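Long-range contacts in aryl esterase (PDB 2Q0Q), which hydrolyses aryl esters and transfers acyl groups to alcohols in water, as an oligomeric enzyme of the SGNH hydrolase clan: residues Arg4-Gly9 with Ala79-Leu84; Asp31-Gly36 with Val48-Leu53; Pro140-Met145 with Gln159-Leu164; Arg56-Asp61 with Phe100-Leu105. All coordinates share one frame; numbering follows the deposited sequence.

Contact 1 (Arg4-Gly9 with Ala79-Leu84); sequences RILCFG and ATHLPL
Arg4 and Leu84 bring the two backbones together, CA to CA 5.0 Å, where strand 3-9 passes the turn that leaves helix 70-81. The polar part of the contact belongs to Arg4, whose side chain runs along the carbonyls of that turn. Its CB, CG and CD pass along Pro83 O, with CB at 3.6 Å from that oxygen, and NH1 ends 2.7 Å from His81 O. Both oxygens sit at the edge of the guanidinium, near its plane, a position reached because the chain bends at chi3 (98°). The charge itself is met elsewhere: NH2 forms a salt bridge with Glu47. Pro83, which follows a cis peptide bond, adds its ring to the aliphatic part of the arginine, CG lying 4.2 Å from Arg4 CD.

The apolar part is built on two leucines crossing at a slant. Leu6 CD2 meets Leu84 CD1 at 4.0 Å, while the other branch of Leu84, CD2, turns to Arg4 and lies 4.0 Å from its CB. Leu6 CD1 then extends the apolar surface to His81, 4.3 Å from CD2 of the imidazole. That ring has Thr80 CG2 over one face and its NE2 hydrogen-bonded to Glu51 of strand 46-52. Ile49 and Leu78 close round the leucines, and Arg27 of the second subunit packs on Arg4.

Here the chain, having left strand 46-52 and run through helix 70-81, passes strand 3-9 to enter strand 86-90 on its other side, a beta-alpha-beta crossover of the kind that builds the three-layered alpha/beta fold of SGNH hydrolases.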
# COMPACT_ATOMS: atom_id res chain seq x y z
N ARG G 4 3.06 -16.43 -35.90
CA ARG G 4 2.15 -16.47 -34.76
C ARG G 4 1.61 -15.08 -34.45
O ARG G 4 2.38 -14.14 -34.21
CB ARG G 4 2.85 -17.06 -33.52
CG ARG G 4 3.39 -18.46 -33.75
CD ARG G 4 3.88 -19.14 -32.48
NE ARG G 4 2.86 -20.04 -31.96
CZ ARG G 4 2.38 -20.05 -30.72
NH1 ARG G 4 2.84 -19.27 -29.76
NH2 ARG G 4 1.43 -20.93 -30.42
N ILE G 5 0.28 -14.98 -34.45
CA ILE G 5 -0.45 -13.73 -34.26
C ILE G 5 -1.29 -13.76 -32.98
O ILE G 5 -2.27 -14.51 -32.90
CB ILE G 5 -1.43 -13.47 -35.44
CG1 ILE G 5 -0.78 -13.79 -36.80
CG2 ILE G 5 -1.96 -12.05 -35.36
CD1 ILE G 5 0.42 -12.94 -37.13
N LEU G 6 -0.93 -12.95 -32.00
CA LEU G 6 -1.69 -12.83 -30.74
C LEU G 6 -2.73 -11.70 -30.85
O LEU G 6 -2.37 -10.58 -31.13
CB LEU G 6 -0.76 -12.51 -29.57
CG LEU G 6 -1.40 -12.14 -28.22
CD1 LEU G 6 -2.16 -13.33 -27.70
CD2 LEU G 6 -0.33 -11.71 -27.25
N CYS G 7 -3.99 -12.03 -30.60
CA CYS G 7 -5.11 -11.07 -30.64
C CYS G 7 -5.50 -10.78 -29.20
O CYS G 7 -6.14 -11.58 -28.53
CB CYS G 7 -6.31 -11.63 -31.42
SG CYS G 7 -5.91 -11.88 -33.17
N PHE G 8 -5.05 -9.61 -28.73
CA PHE G 8 -5.29 -9.16 -27.37
C PHE G 8 -6.43 -8.14 -27.37
O PHE G 8 -6.34 -7.11 -28.03
CB PHE G 8 -4.01 -8.54 -26.79
CG PHE G 8 -4.04 -8.37 -25.29
CD1 PHE G 8 -4.01 -9.50 -24.46
CD2 PHE G 8 -4.08 -7.12 -24.70
CE1 PHE G 8 -4.02 -9.37 -23.09
CE2 PHE G 8 -4.09 -6.99 -23.32
CZ PHE G 8 -4.07 -8.12 -22.52
N GLY G 9 -7.50 -8.47 -26.67
CA GLY G 9 -8.71 -7.65 -26.69
C GLY G 9 -9.72 -7.88 -25.58
O GLY G 9 -9.40 -8.47 -24.53
N ALA G 79 4.92 -13.44 -22.69
CA ALA G 79 6.00 -14.37 -22.37
C ALA G 79 5.54 -15.84 -22.45
O ALA G 79 6.35 -16.74 -22.68
CB ALA G 79 6.57 -14.06 -20.99
N THR G 80 4.26 -16.05 -22.19
CA THR G 80 3.57 -17.34 -22.31
C THR G 80 3.58 -17.84 -23.78
O THR G 80 3.75 -19.03 -24.04
CB THR G 80 2.10 -17.19 -21.82
OG1 THR G 80 2.07 -16.97 -20.41
CG2 THR G 80 1.23 -18.39 -22.18
N HIS G 81 3.35 -16.93 -24.72
CA HIS G 81 3.09 -17.31 -26.10
C HIS G 81 4.25 -17.12 -27.07
O HIS G 81 4.11 -17.47 -28.27
CB HIS G 81 1.84 -16.59 -26.63
CG HIS G 81 0.58 -16.97 -25.92
ND1 HIS G 81 0.10 -18.27 -25.90
CD2 HIS G 81 -0.30 -16.23 -25.20
CE1 HIS G 81 -1.02 -18.31 -25.20
NE2 HIS G 81 -1.28 -17.09 -24.76
N LEU G 82 5.39 -16.61 -26.60
CA LEU G 82 6.60 -16.61 -27.44
C LEU G 82 6.87 -18.02 -27.94
O LEU G 82 6.68 -18.98 -27.20
CB LEU G 82 7.84 -16.08 -26.74
CG LEU G 82 7.86 -14.63 -26.28
CD1 LEU G 82 9.23 -14.30 -25.79
CD2 LEU G 82 7.47 -13.65 -27.36
N PRO G 83 7.32 -18.15 -29.19
CA PRO G 83 7.64 -17.05 -30.12
C PRO G 83 6.41 -16.43 -30.77
O PRO G 83 5.43 -17.13 -31.05
CB PRO G 83 8.51 -17.75 -31.16
CG PRO G 83 7.88 -19.10 -31.24
CD PRO G 83 7.60 -19.46 -29.81
N LEU G 84 6.45 -15.11 -30.96
CA LEU G 84 5.36 -14.34 -31.55
C LEU G 84 5.90 -13.47 -32.67
O LEU G 84 7.03 -12.97 -32.59
CB LEU G 84 4.67 -13.45 -30.50
CG LEU G 84 3.79 -14.15 -29.46
CD1 LEU G 84 3.25 -13.10 -28.46
CD2 LEU G 84 2.64 -14.92 -30.09

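Contact 2 (Asp31-Gly36 with Val48-Leu53); sequences DVRWTG and VIEEGL
Thr35, in the first turn of helix 34-42, faces Glu50 of strand 46-52 with the CA atoms 6.8 Å apart, a helix-to-sheet spacing bridged mainly by side chains. Glu50 reaches across with an extended chain, and its carboxylate takes three bonds. Arg33 grips it side-on with two nitrogens, one to each oxygen. NH2 gives a nearly straight bond to OE1 (2.9 Å, N-H...O 176°), in the guanidinium plane and on the syn side of the carboxylate. NE reaches OE2 at 3.2 Å, more bent and from above the carboxylate plane, since the two flat groups are turned 45° against each other. Thr35 OG1 donates to the same OE2 at 2.6 Å, from the same face of the carboxylate as NE. Its torsion sets this up: with OG1 between the backbone N and the carbonyl carbon (chi1 55°), the hydroxyl points at the strand.

The remaining nitrogen of Arg33, NH1, bonds Phe28 O and a glycerol. Beside the polar group, Val48 CG1 packs 3.8 Å from Thr35 O. Arginine, hydroxyl and the nearby helix start would together favour a charged Glu50.

Arg33 occupies the N-cap position, so the salt bridge ties the beginning of helix 34-42 to the strand that follows it. Strands 3-9 and 46-52 are parallel neighbours, and the helix between them completes a classical beta-alpha-beta crossover.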
# COMPACT_ATOMS: atom_id res chain seq x y z
N ASP G 31 -15.61 -20.20 -35.90
CA ASP G 31 -15.52 -19.80 -37.31
C ASP G 31 -16.26 -18.50 -37.60
O ASP G 31 -16.22 -17.99 -38.73
CB ASP G 31 -16.08 -20.92 -38.21
CG ASP G 31 -17.24 -21.67 -37.55
OD1 ASP G 31 -18.39 -21.23 -37.68
OD2 ASP G 31 -16.98 -22.71 -36.90
N VAL G 32 -16.94 -17.95 -36.59
CA VAL G 32 -17.77 -16.77 -36.76
C VAL G 32 -17.18 -15.52 -36.12
O VAL G 32 -17.23 -14.45 -36.70
CB VAL G 32 -19.21 -17.02 -36.26
CG1 VAL G 32 -20.04 -15.75 -36.34
CG2 VAL G 32 -19.85 -18.15 -37.08
N ARG G 33 -16.62 -15.66 -34.92
CA ARG G 33 -15.88 -14.55 -34.36
C ARG G 33 -14.72 -14.15 -35.29
O ARG G 33 -14.22 -14.96 -36.06
CB ARG G 33 -15.45 -14.85 -32.92
CG ARG G 33 -14.61 -16.11 -32.66
CD ARG G 33 -14.57 -16.33 -31.17
NE ARG G 33 -13.63 -17.38 -30.78
CZ ARG G 33 -13.95 -18.62 -30.41
NH1 ARG G 33 -15.21 -19.03 -30.40
NH2 ARG G 33 -12.98 -19.46 -30.07
N TRP G 34 -14.33 -12.88 -35.25
CA TRP G 34 -13.38 -12.36 -36.23
C TRP G 34 -11.99 -12.98 -36.11
O TRP G 34 -11.28 -13.08 -37.10
CB TRP G 34 -13.31 -10.82 -36.21
CG TRP G 34 -12.71 -10.18 -34.98
CD1 TRP G 34 -13.37 -9.59 -33.94
CD2 TRP G 34 -11.32 -10.03 -34.70
NE1 TRP G 34 -12.48 -9.10 -33.02
CE2 TRP G 34 -11.21 -9.37 -33.45
CE3 TRP G 34 -10.14 -10.43 -35.36
CZ2 TRP G 34 -9.98 -9.07 -32.88
CZ3 TRP G 34 -8.93 -10.13 -34.79
CH2 TRP G 34 -8.85 -9.46 -33.56
N THR G 35 -11.62 -13.41 -34.90
CA THR G 35 -10.35 -14.11 -34.71
C THR G 35 -10.31 -15.42 -35.52
O THR G 35 -9.26 -15.83 -36.04
CB THR G 35 -10.04 -14.38 -33.20
OG1 THR G 35 -11.12 -15.09 -32.59
CG2 THR G 35 -9.85 -13.08 -32.48
N GLY G 36 -11.46 -16.08 -35.61
CA GLY G 36 -11.60 -17.30 -36.41
C GLY G 36 -11.59 -17.02 -37.89
O GLY G 36 -10.92 -17.72 -38.64
N VAL G 48 -3.31 -18.13 -35.17
CA VAL G 48 -3.92 -17.07 -34.37
C VAL G 48 -4.17 -17.52 -32.93
O VAL G 48 -4.63 -18.62 -32.67
CB VAL G 48 -5.24 -16.58 -35.02
CG1 VAL G 48 -6.01 -15.62 -34.08
CG2 VAL G 48 -4.94 -15.91 -36.34
N ILE G 49 -3.83 -16.64 -31.99
CA ILE G 49 -3.97 -16.91 -30.57
C ILE G 49 -4.99 -15.93 -29.98
O ILE G 49 -4.80 -14.72 -30.07
CB ILE G 49 -2.61 -16.75 -29.88
CG1 ILE G 49 -1.61 -17.77 -30.45
CG2 ILE G 49 -2.75 -16.86 -28.38
CD1 ILE G 49 -0.20 -17.23 -30.55
N GLU G 50 -6.06 -16.47 -29.40
CA GLU G 50 -7.21 -15.69 -28.91
C GLU G 50 -7.06 -15.34 -27.44
O GLU G 50 -7.20 -16.21 -26.57
CB GLU G 50 -8.51 -16.46 -29.10
CG GLU G 50 -8.76 -16.78 -30.57
CD GLU G 50 -9.96 -17.69 -30.81
OE1 GLU G 50 -10.24 -18.59 -29.98
OE2 GLU G 50 -10.60 -17.49 -31.86
N GLU G 51 -6.74 -14.09 -27.17
CA GLU G 51 -6.70 -13.58 -25.80
C GLU G 51 -7.63 -12.38 -25.67
O GLU G 51 -7.19 -11.26 -25.42
CB GLU G 51 -5.27 -13.25 -25.39
CG GLU G 51 -4.37 -14.49 -25.23
CD GLU G 51 -4.53 -15.21 -23.91
OE1 GLU G 51 -5.18 -14.68 -22.97
OE2 GLU G 51 -3.93 -16.31 -23.79
N GLY G 52 -8.93 -12.64 -25.79
CA GLY G 52 -9.95 -11.63 -25.58
C GLY G 52 -10.67 -11.89 -24.27
O GLY G 52 -11.16 -13.00 -24.07
N LEU G 53 -10.74 -10.87 -23.41
CA LEU G 53 -11.45 -10.92 -22.14
C LEU G 53 -12.55 -9.84 -22.05
O LEU G 53 -12.25 -8.64 -22.04
CB LEU G 53 -10.46 -10.72 -20.97
CG LEU G 53 -11.06 -10.57 -19.56
CD1 LEU G 53 -11.89 -11.79 -19.20
CD2 LEU G 53 -9.94 -10.33 -18.56

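Contact 3 (Pro140-Met145 with Gln159-Leu164); sequences PPLAPM and QKTTEL
Leu142 and Thr161 share the one hydrogen bond between these segments: the backbone N of Leu142 donates to Thr161 OG1 at 3.0 Å with an N-H...O angle of 158°. The threonine turns both branches to use. With OG1 between its backbone N and carbonyl carbon (chi1 56°), the hydroxyl faces the proline-rich loop, and CG2 packs against the leucine, 3.9 Å from Leu142 CD1. The two side chains cross at about a right angle. Pro141 fills in beside the bond, its CA 3.3 Å from Thr161 OG1, and its ring carbon CB touches Thr162 CG2 at 4.0 Å.

The loop 140-145 follows strand 133-138 of the parallel sheet, at the carboxyl ends of the strands, where SGNH hydrolases keep their active sites. Consistent with this, Leu142 lies near, though not touching, residues that probably form the Ser-His-Asp triad.

Further out, Thr161 OG1 is itself fixed by Glu158 O one turn earlier in helix 157-161, so the hydroxyl accepts from the loop and donates back into its own helix. A type I turn from Thr161 to Leu164, with a weak bond from Leu164 N to Thr161 O, leads into helix 164-175; just before it Glu163 N bonds Lys160 O at 3.0 Å. On the loop side, Pro141 O is bonded by Thr188 OG1, Ala143 pairs through its backbone with Gly193, and Phe154 packs on Leu142.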
# COMPACT_ATOMS: atom_id res chain seq x y z
N PRO G 140 -14.53 0.23 -33.33
CA PRO G 140 -15.51 1.12 -33.93
C PRO G 140 -16.30 1.89 -32.88
O PRO G 140 -16.45 1.42 -31.73
CB PRO G 140 -16.43 0.16 -34.69
CG PRO G 140 -16.28 -1.10 -34.07
CD PRO G 140 -14.94 -1.17 -33.43
N PRO G 141 -16.83 3.07 -33.25
CA PRO G 141 -17.60 3.84 -32.28
C PRO G 141 -18.80 3.03 -31.78
O PRO G 141 -19.39 2.23 -32.54
CB PRO G 141 -18.03 5.07 -33.09
CG PRO G 141 -17.00 5.19 -34.18
CD PRO G 141 -16.73 3.76 -34.55
N LEU G 142 -19.14 3.21 -30.51
CA LEU G 142 -20.36 2.66 -29.96
C LEU G 142 -21.59 3.27 -30.65
O LEU G 142 -21.50 4.29 -31.36
CB LEU G 142 -20.45 2.92 -28.45
CG LEU G 142 -19.41 2.23 -27.57
CD1 LEU G 142 -19.30 2.85 -26.19
CD2 LEU G 142 -19.70 0.73 -27.45
N ALA G 143 -22.73 2.63 -30.43
CA ALA G 143 -24.01 3.09 -30.96
C ALA G 143 -25.02 3.21 -29.82
O ALA G 143 -24.71 2.82 -28.68
CB ALA G 143 -24.50 2.10 -32.01
N PRO G 144 -26.20 3.79 -30.08
CA PRO G 144 -27.27 3.80 -29.08
C PRO G 144 -27.60 2.41 -28.52
O PRO G 144 -27.56 1.41 -29.24
CB PRO G 144 -28.45 4.42 -29.82
CG PRO G 144 -27.79 5.34 -30.83
CD PRO G 144 -26.58 4.56 -31.28
N MSE G 145 -27.93 2.39 -27.23
CA MSE G 145 -28.07 1.16 -26.48
C MSE G 145 -29.48 1.12 -25.94
O MSE G 145 -29.89 2.04 -25.23
CB MSE G 145 -27.05 1.11 -25.34
CG MSE G 145 -25.65 1.30 -25.83
SE MSE G 145 -24.41 1.82 -24.45
CE MSE G 145 -22.95 2.11 -25.56
N GLN G 159 -19.40 9.26 -27.59
CA GLN G 159 -18.62 10.41 -27.98
C GLN G 159 -17.14 10.16 -27.82
O GLN G 159 -16.34 10.60 -28.64
CB GLN G 159 -19.03 11.66 -27.20
CG GLN G 159 -18.37 12.94 -27.70
CD GLN G 159 -18.59 13.20 -29.19
OE1 GLN G 159 -19.71 13.09 -29.69
NE2 GLN G 159 -17.50 13.55 -29.90
N LYS G 160 -16.75 9.44 -26.78
CA LYS G 160 -15.33 9.13 -26.58
C LYS G 160 -14.81 8.16 -27.66
O LYS G 160 -13.73 8.37 -28.20
CB LYS G 160 -15.10 8.57 -25.17
CG LYS G 160 -15.36 9.59 -24.10
CD LYS G 160 -15.29 8.99 -22.71
CE LYS G 160 -15.58 10.02 -21.60
NZ LYS G 160 -15.55 9.48 -20.23
N THR G 161 -15.58 7.13 -27.99
CA THR G 161 -15.12 6.12 -28.96
C THR G 161 -14.97 6.70 -30.36
O THR G 161 -14.16 6.20 -31.13
CB THR G 161 -16.04 4.89 -29.03
OG1 THR G 161 -17.39 5.28 -29.31
CG2 THR G 161 -16.00 4.13 -27.71
N THR G 162 -15.73 7.74 -30.67
CA THR G 162 -15.57 8.41 -31.98
C THR G 162 -14.19 9.08 -32.12
O THR G 162 -13.77 9.40 -33.22
CB THR G 162 -16.64 9.49 -32.24
OG1 THR G 162 -16.40 10.63 -31.40
CG2 THR G 162 -18.06 8.94 -32.03
N GLU G 163 -13.52 9.34 -31.00
CA GLU G 163 -12.19 9.99 -30.98
C GLU G 163 -11.00 9.04 -30.96
O GLU G 163 -9.85 9.48 -31.09
CB GLU G 163 -12.08 10.93 -29.78
CG GLU G 163 -13.18 12.00 -29.74
CD GLU G 163 -13.24 12.79 -31.03
OE1 GLU G 163 -14.35 12.91 -31.61
OE2 GLU G 163 -12.18 13.31 -31.45
N LEU G 164 -11.25 7.74 -30.80
CA LEU G 164 -10.14 6.80 -30.58
C LEU G 164 -9.31 6.57 -31.83
O LEU G 164 -8.10 6.41 -31.77
CB LEU G 164 -10.65 5.48 -30.02
CG LEU G 164 -11.23 5.60 -28.61
CD1 LEU G 164 -11.82 4.29 -28.14
CD2 LEU G 164 -10.18 6.09 -27.64

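Contact 4 (Arg56-Asp61 with Phe100-Leu105); sequences RTTNID and FRRTPL
Ile60 is wedged between Phe100 and Arg102, and these three side chains bury most of the contact. Toward Phe100, Ile60 CG2 stands over one ring face, 4.2 Å from the centroid and 19° off the normal, a CH-pi contact, while CD1 lies 3.6 Å from Phe100 CD2. At the ring's far end Thr57 CG2 approaches CZ at 3.6 Å, and Asp61 O lies at the edge, near the ring plane. Toward Arg102, Ile60 CB sits over the centre of the guanidinium, 3.7 Å above its plane.

The rim of that guanidinium does the polar work. Carried by a chain extended from CG to NE, NH1 and NH2 grip Asn59 OD1 end-on, each at 2.9 Å, with the oxygen in the guanidinium plane. NH1 also forms a salt bridge with Asp95, which is bonded in turn by Thr58 OG1. Within the loop, Thr57 OG1 donates to Ile60 O at 2.7 Å, a bond that closes the chain on itself beside the isoleucine.

Arg102 thus uses its flat cation twice, a flat face against the hydrocarbon of Ile60 and a polar edge for Asn59 and Asp95, so the charge is probably balanced largely by Asp95, while hydrocarbon covers one face.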
# COMPACT_ATOMS: atom_id res chain seq x y z
N ARG G 56 -12.50 -6.02 -20.44
CA ARG G 56 -11.12 -5.61 -20.27
C ARG G 56 -10.92 -4.15 -20.69
O ARG G 56 -11.44 -3.69 -21.72
CB ARG G 56 -10.19 -6.48 -21.12
CG ARG G 56 -8.73 -6.07 -21.05
CD ARG G 56 -7.87 -7.09 -21.74
NE ARG G 56 -7.56 -8.22 -20.87
CZ ARG G 56 -7.19 -9.41 -21.31
NH1 ARG G 56 -7.17 -9.69 -22.61
NH2 ARG G 56 -6.88 -10.35 -20.43
N THR G 57 -10.15 -3.45 -19.88
CA THR G 57 -9.69 -2.09 -20.20
C THR G 57 -8.22 -2.10 -20.62
O THR G 57 -7.52 -3.12 -20.50
CB THR G 57 -9.78 -1.19 -18.98
OG1 THR G 57 -8.78 -1.59 -18.05
CG2 THR G 57 -11.14 -1.29 -18.30
N THR G 58 -7.74 -0.95 -21.07
CA THR G 58 -6.33 -0.83 -21.47
C THR G 58 -5.44 -1.10 -20.26
O THR G 58 -4.65 -2.05 -20.27
CB THR G 58 -5.98 0.56 -22.08
OG1 THR G 58 -6.33 1.60 -21.16
CG2 THR G 58 -6.67 0.74 -23.43
N ASN G 59 -5.58 -0.27 -19.23
CA ASN G 59 -4.70 -0.32 -18.06
C ASN G 59 -5.32 0.25 -16.79
O ASN G 59 -4.59 0.79 -15.92
CB ASN G 59 -3.38 0.39 -18.37
CG ASN G 59 -3.49 1.92 -18.26
OD1 ASN G 59 -4.54 2.50 -18.55
ND2 ASN G 59 -2.38 2.56 -17.87
N ILE G 60 -6.63 0.13 -16.65
CA ILE G 60 -7.28 0.67 -15.47
C ILE G 60 -8.07 -0.43 -14.78
O ILE G 60 -8.83 -1.17 -15.41
CB ILE G 60 -8.12 1.95 -15.80
CG1 ILE G 60 -8.84 2.47 -14.55
CG2 ILE G 60 -9.12 1.70 -16.91
CD1 ILE G 60 -9.22 3.92 -14.64
N ASP G 61 -7.87 -0.55 -13.47
CA ASP G 61 -8.62 -1.49 -12.65
C ASP G 61 -10.12 -1.18 -12.68
O ASP G 61 -10.53 -0.03 -12.47
CB ASP G 61 -8.14 -1.42 -11.20
CG ASP G 61 -6.71 -1.95 -11.03
OD1 ASP G 61 -6.22 -2.70 -11.91
OD2 ASP G 61 -6.08 -1.62 -10.01
N PHE G 100 -15.21 5.29 -15.24
CA PHE G 100 -13.76 5.47 -15.33
C PHE G 100 -13.34 6.94 -15.47
O PHE G 100 -12.18 7.26 -15.22
CB PHE G 100 -13.16 4.66 -16.48
CG PHE G 100 -13.18 3.17 -16.26
CD1 PHE G 100 -13.78 2.33 -17.17
CD2 PHE G 100 -12.57 2.60 -15.14
CE1 PHE G 100 -13.80 0.97 -17.01
CE2 PHE G 100 -12.60 1.24 -14.96
CZ PHE G 100 -13.24 0.42 -15.90
N ARG G 101 -14.29 7.81 -15.83
CA ARG G 101 -14.01 9.23 -16.00
C ARG G 101 -12.76 9.50 -16.84
O ARG G 101 -11.93 10.36 -16.51
CB ARG G 101 -13.94 9.92 -14.63
CG ARG G 101 -15.29 9.93 -13.91
CD ARG G 101 -15.11 9.97 -12.43
NE ARG G 101 -16.34 10.29 -11.70
CZ ARG G 101 -17.19 9.40 -11.15
NH1 ARG G 101 -16.99 8.08 -11.26
NH2 ARG G 101 -18.25 9.86 -10.48
N ARG G 102 -12.61 8.74 -17.92
CA ARG G 102 -11.46 8.89 -18.81
C ARG G 102 -11.77 9.68 -20.08
O ARG G 102 -12.86 9.58 -20.64
CB ARG G 102 -10.89 7.53 -19.22
CG ARG G 102 -9.96 6.94 -18.18
CD ARG G 102 -9.18 5.74 -18.71
NE ARG G 102 -8.00 5.51 -17.86
CZ ARG G 102 -7.00 4.68 -18.14
NH1 ARG G 102 -6.99 3.92 -19.23
NH2 ARG G 102 -5.99 4.60 -17.28
N THR G 103 -10.79 10.47 -20.50
CA THR G 103 -10.81 11.17 -21.78
C THR G 103 -10.17 10.25 -22.83
O THR G 103 -9.51 9.28 -22.49
CB THR G 103 -9.97 12.46 -21.70
OG1 THR G 103 -8.59 12.14 -21.50
CG2 THR G 103 -10.47 13.36 -20.55
N PRO G 104 -10.38 10.56 -24.13
CA PRO G 104 -9.67 9.80 -25.18
C PRO G 104 -8.15 9.80 -25.00
O PRO G 104 -7.50 8.79 -25.28
CB PRO G 104 -10.07 10.52 -26.48
CG PRO G 104 -11.39 11.11 -26.15
CD PRO G 104 -11.32 11.53 -24.71
N LEU G 105 -7.60 10.91 -24.52
CA LEU G 105 -6.16 10.98 -24.22
C LEU G 105 -5.77 9.97 -23.14
O LEU G 105 -4.76 9.26 -23.28
CB LEU G 105 -5.75 12.36 -23.74
CG LEU G 105 -4.32 12.41 -23.18
CD1 LEU G 105 -3.29 12.01 -24.23
CD2 LEU G 105 -4.03 13.79 -22.61

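Overall arrangement
Following the chain from the N terminus, contact 1 opens at strand 3-9, and contact 2 opens and closes within the loop that contact 1 will complete, joining helix 34-42 to strand 46-52. The two meet directly where strands 3-9 and 46-52 pair, Ile5 O to Ile49 N. Contact 4 opens at 56-61, before contact 1 closes at 79-84, so these two cross; Arg56 links them by reaching Gly9 O. Contact 4 closes at 100-105, which runs into the start of helix 104-119. Contact 3 comes last, in series with all the others, fastening the loop after strand 133-138 to helix 157-161, whose Lys160 reaches back to Arg102 O of contact 4.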